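Local structure of pectinesterase (Sitophilus oryzae, 4PMH) at residues A[2-13]-A[356-366]. The protein hydrolyses the methyl esters of pectin to release methanol, and probably takes part in the weevil's digestion of plant cell walls. Residues are numbered along the deposited sequence; the frame is centred on the assembly and turned at random.
Sequences QTAPGTASRPIL and FWEYNNSGNGA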
ATOM      1  N   GLN A   2       9.384  12.787  21.105  1.00 15.89           N
ATOM      2  CA  GLN A   2      10.286  12.616  19.964  1.00 14.85           C
ATOM      3  C   GLN A   2      11.763  12.736  20.377  1.00 14.21           C
ATOM      4  O   GLN A   2      12.625  13.127  19.570  1.00 12.86           O
ATOM      5  CB  GLN A   2       9.927  13.617  18.875  1.00 15.21           C
ATOM      6  CG  GLN A   2       8.542  13.410  18.269  1.00 15.14           C
ATOM      7  CD  GLN A   2       8.439  12.145  17.408  1.00 14.89           C
ATOM      8  OE1 GLN A   2       9.214  11.963  16.471  1.00 14.23           O
ATOM      9  NE2 GLN A   2       7.469  11.273  17.726  1.00 14.81           N
ATOM     10  N   THR A   3      12.039  12.382  21.632  1.00 13.57           N
ATOM     11  CA  THR A   3      13.393  12.378  22.153  1.00 14.50           C
ATOM     12  C   THR A   3      14.028  11.016  21.952  1.00 14.14           C
ATOM     13  O   THR A   3      13.461   9.987  22.331  1.00 14.64           O
ATOM     14  CB  THR A   3      13.444  12.801  23.644  1.00 14.45           C
ATOM     15  OG1 THR A   3      13.213  14.212  23.753  1.00 14.56           O
ATOM     16  CG2 THR A   3      14.783  12.501  24.241  1.00 15.04           C
ATOM     17  N   ALA A   4      15.234  11.026  21.395  1.00 14.43           N
ATOM     18  CA  ALA A   4      16.000   9.793  21.148  1.00 15.22           C
ATOM     19  C   ALA A   4      16.852   9.453  22.368  1.00 16.47           C
ATOM     20  O   ALA A   4      17.335  10.372  23.079  1.00 17.12           O
ATOM     21  CB  ALA A   4      16.895   9.956  19.919  1.00 15.01           C
ATOM     22  N   PRO A   5      17.047   8.147  22.631  1.00 16.21           N
ATOM     23  CA  PRO A   5      16.575   7.003  21.845  1.00 16.13           C
ATOM     24  C   PRO A   5      15.112   6.574  22.048  1.00 15.70           C
ATOM     25  O   PRO A   5      14.699   5.559  21.452  1.00 15.73           O
ATOM     26  CB  PRO A   5      17.508   5.872  22.299  1.00 16.76           C
ATOM     27  CG  PRO A   5      17.808   6.211  23.707  1.00 16.75           C
ATOM     28  CD  PRO A   5      18.012   7.715  23.663  1.00 17.04           C
ATOM     29  N   GLY A   6      14.328   7.317  22.836  1.00 15.06           N
ATOM     30  CA  GLY A   6      12.903   7.005  23.012  1.00 14.77           C
ATOM     31  C   GLY A   6      12.660   6.030  24.143  1.00 15.11           C
ATOM     32  O   GLY A   6      13.544   5.821  24.996  1.00 15.69           O
ATOM     33  N   THR A   7      11.463   5.442  24.177  1.00 14.73           N
ATOM     34  CA  THR A   7      11.141   4.397  25.143  1.00 15.66           C
ATOM     35  C   THR A   7      11.035   3.036  24.459  1.00 16.10           C
ATOM     36  O   THR A   7      10.907   2.950  23.249  1.00 16.42           O
ATOM     37  CB  THR A   7       9.802   4.674  25.861  1.00 15.77           C
ATOM     38  OG1 THR A   7       8.711   4.511  24.949  1.00 15.90           O
ATOM     39  CG2 THR A   7       9.768   6.110  26.418  1.00 15.85           C
ATOM     40  N   ALA A   8      11.061   1.978  25.263  1.00 15.96           N
ATOM     41  CA  ALA A   8      10.860   0.620  24.783  1.00 16.11           C
ATOM     42  C   ALA A   8       9.537   0.451  24.008  1.00 16.06           C
ATOM     43  O   ALA A   8       9.436  -0.453  23.164  1.00 16.89           O
ATOM     44  CB  ALA A   8      10.918  -0.357  25.965  1.00 16.51           C
ATOM     45  N   SER A   9       8.536   1.294  24.291  1.00 15.81           N
ATOM     46  CA  SER A   9       7.243   1.246  23.584  1.00 16.02           C
ATOM     47  C   SER A   9       7.174   2.237  22.413  1.00 15.17           C
ATOM     48  O   SER A   9       6.301   2.140  21.561  1.00 14.05           O
ATOM     49  CB  SER A   9       6.091   1.507  24.538  1.00 17.06           C
ATOM     50  OG  SER A   9       5.933   0.405  25.421  1.00 19.23           O
ATOM     51  N   ARG A  10       8.123   3.168  22.360  1.00 15.14           N
ATOM     52  CA  ARG A  10       8.142   4.173  21.308  1.00 14.33           C
ATOM     53  C   ARG A  10       9.546   4.689  21.039  1.00 14.88           C
ATOM     54  O   ARG A  10       9.915   5.802  21.456  1.00 13.79           O
ATOM     55  CB  ARG A  10       7.204   5.322  21.658  1.00 14.85           C
ATOM     56  CG  ARG A  10       6.940   6.216  20.460  1.00 15.19           C
ATOM     57  CD  ARG A  10       5.821   7.217  20.694  1.00 15.13           C
ATOM     58  NE  ARG A  10       5.505   7.906  19.450  1.00 15.32           N
ATOM     59  CZ  ARG A  10       4.487   8.741  19.260  1.00 15.51           C
ATOM     60  NH1 ARG A  10       3.639   9.041  20.253  1.00 15.87           N
ATOM     61  NH2 ARG A  10       4.326   9.298  18.059  1.00 15.42           N
ATOM     62  N   PRO A  11      10.348   3.872  20.335  1.00 14.65           N
ATOM     63  CA  PRO A  11      11.723   4.247  20.035  1.00 14.58           C
ATOM     64  C   PRO A  11      11.812   5.340  18.988  1.00 13.93           C
ATOM     65  O   PRO A  11      11.002   5.391  18.053  1.00 14.84           O
ATOM     66  CB  PRO A  11      12.364   2.946  19.541  1.00 15.19           C
ATOM     67  CG  PRO A  11      11.247   2.005  19.252  1.00 15.68           C
ATOM     68  CD  PRO A  11      10.016   2.493  19.934  1.00 15.14           C
ATOM     69  N   ILE A  12      12.786   6.214  19.176  1.00 13.28           N
ATOM     70  CA  ILE A  12      13.016   7.364  18.320  1.00 12.98           C
ATOM     71  C   ILE A  12      14.452   7.337  17.834  1.00 13.04           C
ATOM     72  O   ILE A  12      15.368   7.157  18.618  1.00 13.94           O
ATOM     73  CB  ILE A  12      12.791   8.698  19.092  1.00 12.53           C
ATOM     74  CG1 ILE A  12      11.396   8.744  19.711  1.00 12.61           C
ATOM     75  CG2 ILE A  12      13.071   9.911  18.201  1.00 12.33           C
ATOM     76  CD1 ILE A  12      10.233   8.702  18.733  1.00 12.44           C
ATOM     77  N   LEU A  13      14.647   7.536  16.544  1.00 13.53           N
ATOM     78  CA  LEU A  13      15.985   7.601  15.964  1.00 13.54           C
ATOM     79  C   LEU A  13      16.764   8.824  16.467  1.00 13.75           C
ATOM     80  O   LEU A  13      16.195   9.898  16.681  1.00 13.27           O
ATOM     81  CB  LEU A  13      15.898   7.688  14.444  1.00 14.00           C
ATOM     82  CG  LEU A  13      15.265   6.524  13.659  1.00 14.08           C
ATOM     83  CD1 LEU A  13      15.314   6.821  12.166  1.00 14.49           C
ATOM     84  CD2 LEU A  13      15.926   5.191  13.952  1.00 14.26           C
ATOM     85  N   PHE A 356      10.244  -0.596  13.943  1.00 12.57           N
ATOM     86  CA  PHE A 356       9.379   0.549  13.774  1.00 12.40           C
ATOM     87  C   PHE A 356      10.001   1.737  14.491  1.00 12.43           C
ATOM     88  O   PHE A 356      10.274   1.669  15.684  1.00 12.14           O
ATOM     89  CB  PHE A 356       7.999   0.273  14.374  1.00 12.38           C
ATOM     90  CG  PHE A 356       7.320  -0.956  13.845  1.00 12.44           C
ATOM     91  CD1 PHE A 356       7.521  -1.393  12.552  1.00 12.68           C
ATOM     92  CD2 PHE A 356       6.463  -1.667  14.658  1.00 12.51           C
ATOM     93  CE1 PHE A 356       6.876  -2.518  12.071  1.00 12.89           C
ATOM     94  CE2 PHE A 356       5.816  -2.800  14.195  1.00 12.75           C
ATOM     95  CZ  PHE A 356       6.024  -3.225  12.903  1.00 12.89           C
ATOM     96  N   TRP A 357      10.247   2.817  13.761  1.00 12.55           N
ATOM     97  CA  TRP A 357      10.959   3.961  14.328  1.00 12.54           C
ATOM     98  C   TRP A 357      10.373   5.278  13.872  1.00 12.75           C
ATOM     99  O   TRP A 357       9.718   5.356  12.845  1.00 12.37           O
ATOM    100  CB  TRP A 357      12.442   3.953  13.921  1.00 12.49           C
ATOM    101  CG  TRP A 357      13.101   2.593  13.881  1.00 12.33           C
ATOM    102  CD1 TRP A 357      13.226   1.769  12.787  1.00 12.50           C
ATOM    103  CD2 TRP A 357      13.748   1.930  14.955  1.00 12.42           C
ATOM    104  NE1 TRP A 357      13.895   0.628  13.131  1.00 13.17           N
ATOM    105  CE2 TRP A 357      14.232   0.695  14.457  1.00 13.04           C
ATOM    106  CE3 TRP A 357      13.960   2.244  16.302  1.00 12.41           C
ATOM    107  CZ2 TRP A 357      14.911  -0.231  15.265  1.00 12.53           C
ATOM    108  CZ3 TRP A 357      14.626   1.330  17.096  1.00 12.57           C
ATOM    109  CH2 TRP A 357      15.103   0.103  16.563  1.00 12.55           C
ATOM    110  N   GLU A 358      10.663   6.332  14.625  1.00 13.16           N
ATOM    111  CA  GLU A 358      10.238   7.672  14.246  1.00 13.27           C
ATOM    112  C   GLU A 358      11.397   8.650  14.344  1.00 13.37           C
ATOM    113  O   GLU A 358      12.331   8.404  15.081  1.00 12.69           O
ATOM    114  CB  GLU A 358       9.163   8.147  15.184  1.00 13.44           C
ATOM    115  CG  GLU A 358       7.863   7.394  15.076  1.00 13.54           C
ATOM    116  CD  GLU A 358       6.947   7.816  16.181  1.00 13.90           C
ATOM    117  OE1 GLU A 358       6.821   7.032  17.122  1.00 14.47           O
ATOM    118  OE2 GLU A 358       6.418   8.948  16.140  1.00 13.28           O
ATOM    119  N   TYR A 359      11.296   9.782  13.654  1.00 13.61           N
ATOM    120  CA  TYR A 359      12.261  10.862  13.831  1.00 14.09           C
ATOM    121  C   TYR A 359      11.569  12.186  13.558  1.00 14.64           C
ATOM    122  O   TYR A 359      11.067  12.390  12.454  1.00 14.10           O
ATOM    123  CB  TYR A 359      13.431  10.731  12.849  1.00 14.70           C
ATOM    124  CG  TYR A 359      14.414  11.898  12.928  1.00 16.32           C
ATOM    125  CD1 TYR A 359      15.205  12.076  14.046  1.00 16.74           C
ATOM    126  CD2 TYR A 359      14.560  12.798  11.876  1.00 17.56           C
ATOM    127  CE1 TYR A 359      16.104  13.130  14.137  1.00 18.25           C
ATOM    128  CE2 TYR A 359      15.463  13.867  11.962  1.00 18.98           C
ATOM    129  CZ  TYR A 359      16.217  14.023  13.101  1.00 19.38           C
ATOM    130  OH  TYR A 359      17.127  15.067  13.218  1.00 23.17           O
ATOM    131  N   ASN A 360      11.547  13.079  14.546  1.00 15.34           N
ATOM    132  CA  ASN A 360      11.178  14.476  14.322  1.00 16.09           C
ATOM    133  C   ASN A 360       9.766  14.678  13.786  1.00 15.11           C
ATOM    134  O   ASN A 360       9.529  15.498  12.896  1.00 14.20           O
ATOM    135  CB  ASN A 360      12.208  15.099  13.366  1.00 18.46           C
ATOM    136  CG  ASN A 360      12.262  16.602  13.461  1.00 20.50           C
ATOM    137  OD1 ASN A 360      11.809  17.188  14.442  1.00 22.98           O
ATOM    138  ND2 ASN A 360      12.844  17.240  12.451  1.00 23.17           N
ATOM    139  N   ASN A 361       8.827  13.911  14.322  1.00 14.55           N
ATOM    140  CA  ASN A 361       7.425  14.091  13.997  1.00 13.84           C
ATOM    141  C   ASN A 361       6.818  15.172  14.895  1.00 14.40           C
ATOM    142  O   ASN A 361       7.417  15.589  15.889  1.00 13.95           O
ATOM    143  CB  ASN A 361       6.674  12.764  14.142  1.00 13.40           C
ATOM    144  CG  ASN A 361       7.175  11.705  13.188  1.00 13.23           C
ATOM    145  OD1 ASN A 361       7.492  12.000  12.032  1.00 12.94           O
ATOM    146  ND2 ASN A 361       7.275  10.450  13.677  1.00 13.38           N
ATOM    147  N   SER A 362       5.653  15.665  14.512  1.00 15.39           N
ATOM    148  CA  SER A 362       4.971  16.667  15.292  1.00 16.49           C
ATOM    149  C   SER A 362       3.500  16.412  15.252  1.00 16.65           C
ATOM    150  O   SER A 362       3.057  15.430  14.628  1.00 16.65           O
ATOM    151  CB  SER A 362       5.315  18.066  14.773  1.00 17.29           C
ATOM    152  OG  SER A 362       5.012  18.175  13.406  1.00 18.72           O
ATOM    153  N   GLY A 363       2.744  17.288  15.930  1.00 17.25           N
ATOM    154  CA  GLY A 363       1.297  17.149  16.064  1.00 16.73           C
ATOM    155  C   GLY A 363       0.927  16.512  17.382  1.00 16.27           C
ATOM    156  O   GLY A 363       1.790  16.101  18.158  1.00 16.28           O
ATOM    157  N   ASN A 364      -0.369  16.384  17.625  1.00 16.67           N
ATOM    158  CA  ASN A 364      -0.848  15.943  18.928  1.00 16.55           C
ATOM    159  C   ASN A 364      -0.491  14.495  19.240  1.00 16.30           C
ATOM    160  O   ASN A 364      -0.454  14.115  20.404  1.00 16.10           O
ATOM    161  CB  ASN A 364      -2.362  16.152  19.061  1.00 17.50           C
ATOM    162  CG  ASN A 364      -2.766  17.613  18.950  1.00 17.81           C
ATOM    163  OD1 ASN A 364      -1.976  18.529  19.236  1.00 19.48           O
ATOM    164  ND2 ASN A 364      -4.007  17.839  18.568  1.00 17.56           N
ATOM    165  N   GLY A 365      -0.243  13.695  18.205  1.00 15.63           N
ATOM    166  CA  GLY A 365       0.054  12.284  18.372  1.00 16.22           C
ATOM    167  C   GLY A 365       1.537  11.953  18.436  1.00 16.36           C
ATOM    168  O   GLY A 365       1.886  10.788  18.604  1.00 16.76           O
ATOM    169  N   ALA A 366       2.399  12.961  18.285  1.00 16.52           N
ATOM    170  CA  ALA A 366       3.860  12.778  18.261  1.00 17.83           C
ATOM    171  C   ALA A 366       4.496  12.644  19.652  1.00 19.06           C
ATOM    172  O   ALA A 366       3.968  13.141  20.652  1.00 22.28           O
ATOM    173  CB  ALA A 366       4.512  13.936  17.516  1.00 17.77           C
ATOM    174  OXT ALA A 366       5.579  12.069  19.844  1.00 19.24           O
TER
HETATM  175  O   HOH W   1      13.190  13.381  16.815  1.00 19.30           O
HETATM  176  O   HOH W   2       8.371   4.747  17.527  1.00 13.07           O
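E358, near the end of the last strand of the parallel beta-helix, is held side-on by R10 through two hydrogen bonds that form a salt bridge. R10 NE reaches E358 OE1 at 2.8 Å and R10 NH2 reaches E358 OE2 at 2.9 Å, each carboxylate oxygen offering its syn lone pair, with the two flat groups only 26° apart. The far end of the extended arginine, NH1 and NH2, converges on the carbonyl oxygen of G365, while A366 OXT lies over one guanidinium face, 3.5 Å from R10 NH2, a contact between charges with no N-H of the arginine aimed at it.

Q2 completes the cluster. Bent at chi2 (-70°), it turns its amide so that NE2 donates in plane to both A366 OXT (2.9 Å) and E358 OE2; E358 OE2 is met from above the plane of its carboxylate. Q2 OE1 accepts from N361 N at 2.9 Å. N361 ND2 takes the anti lone pair of E358 OE2 and also donates to I314 O, while N361 OD1 accepts from S317 N, fixing the amide.

L13 N donates to E358 O (2.9 Å) almost straight along the carbonyl. The leucine's CB turns toward this strand, and its CD2 lies across W357 CB (3.7 Å) and CG; P11 CB meets W357 CE3. The N-terminal segment thus covers the outermost strand, 355-359. The R10 salt bridge and three N-H donors to OE2 probably keep the buried E358 ionised, and R10 is the positive charge shared by its carboxylate and the C-terminal one, tying the two chain ends together.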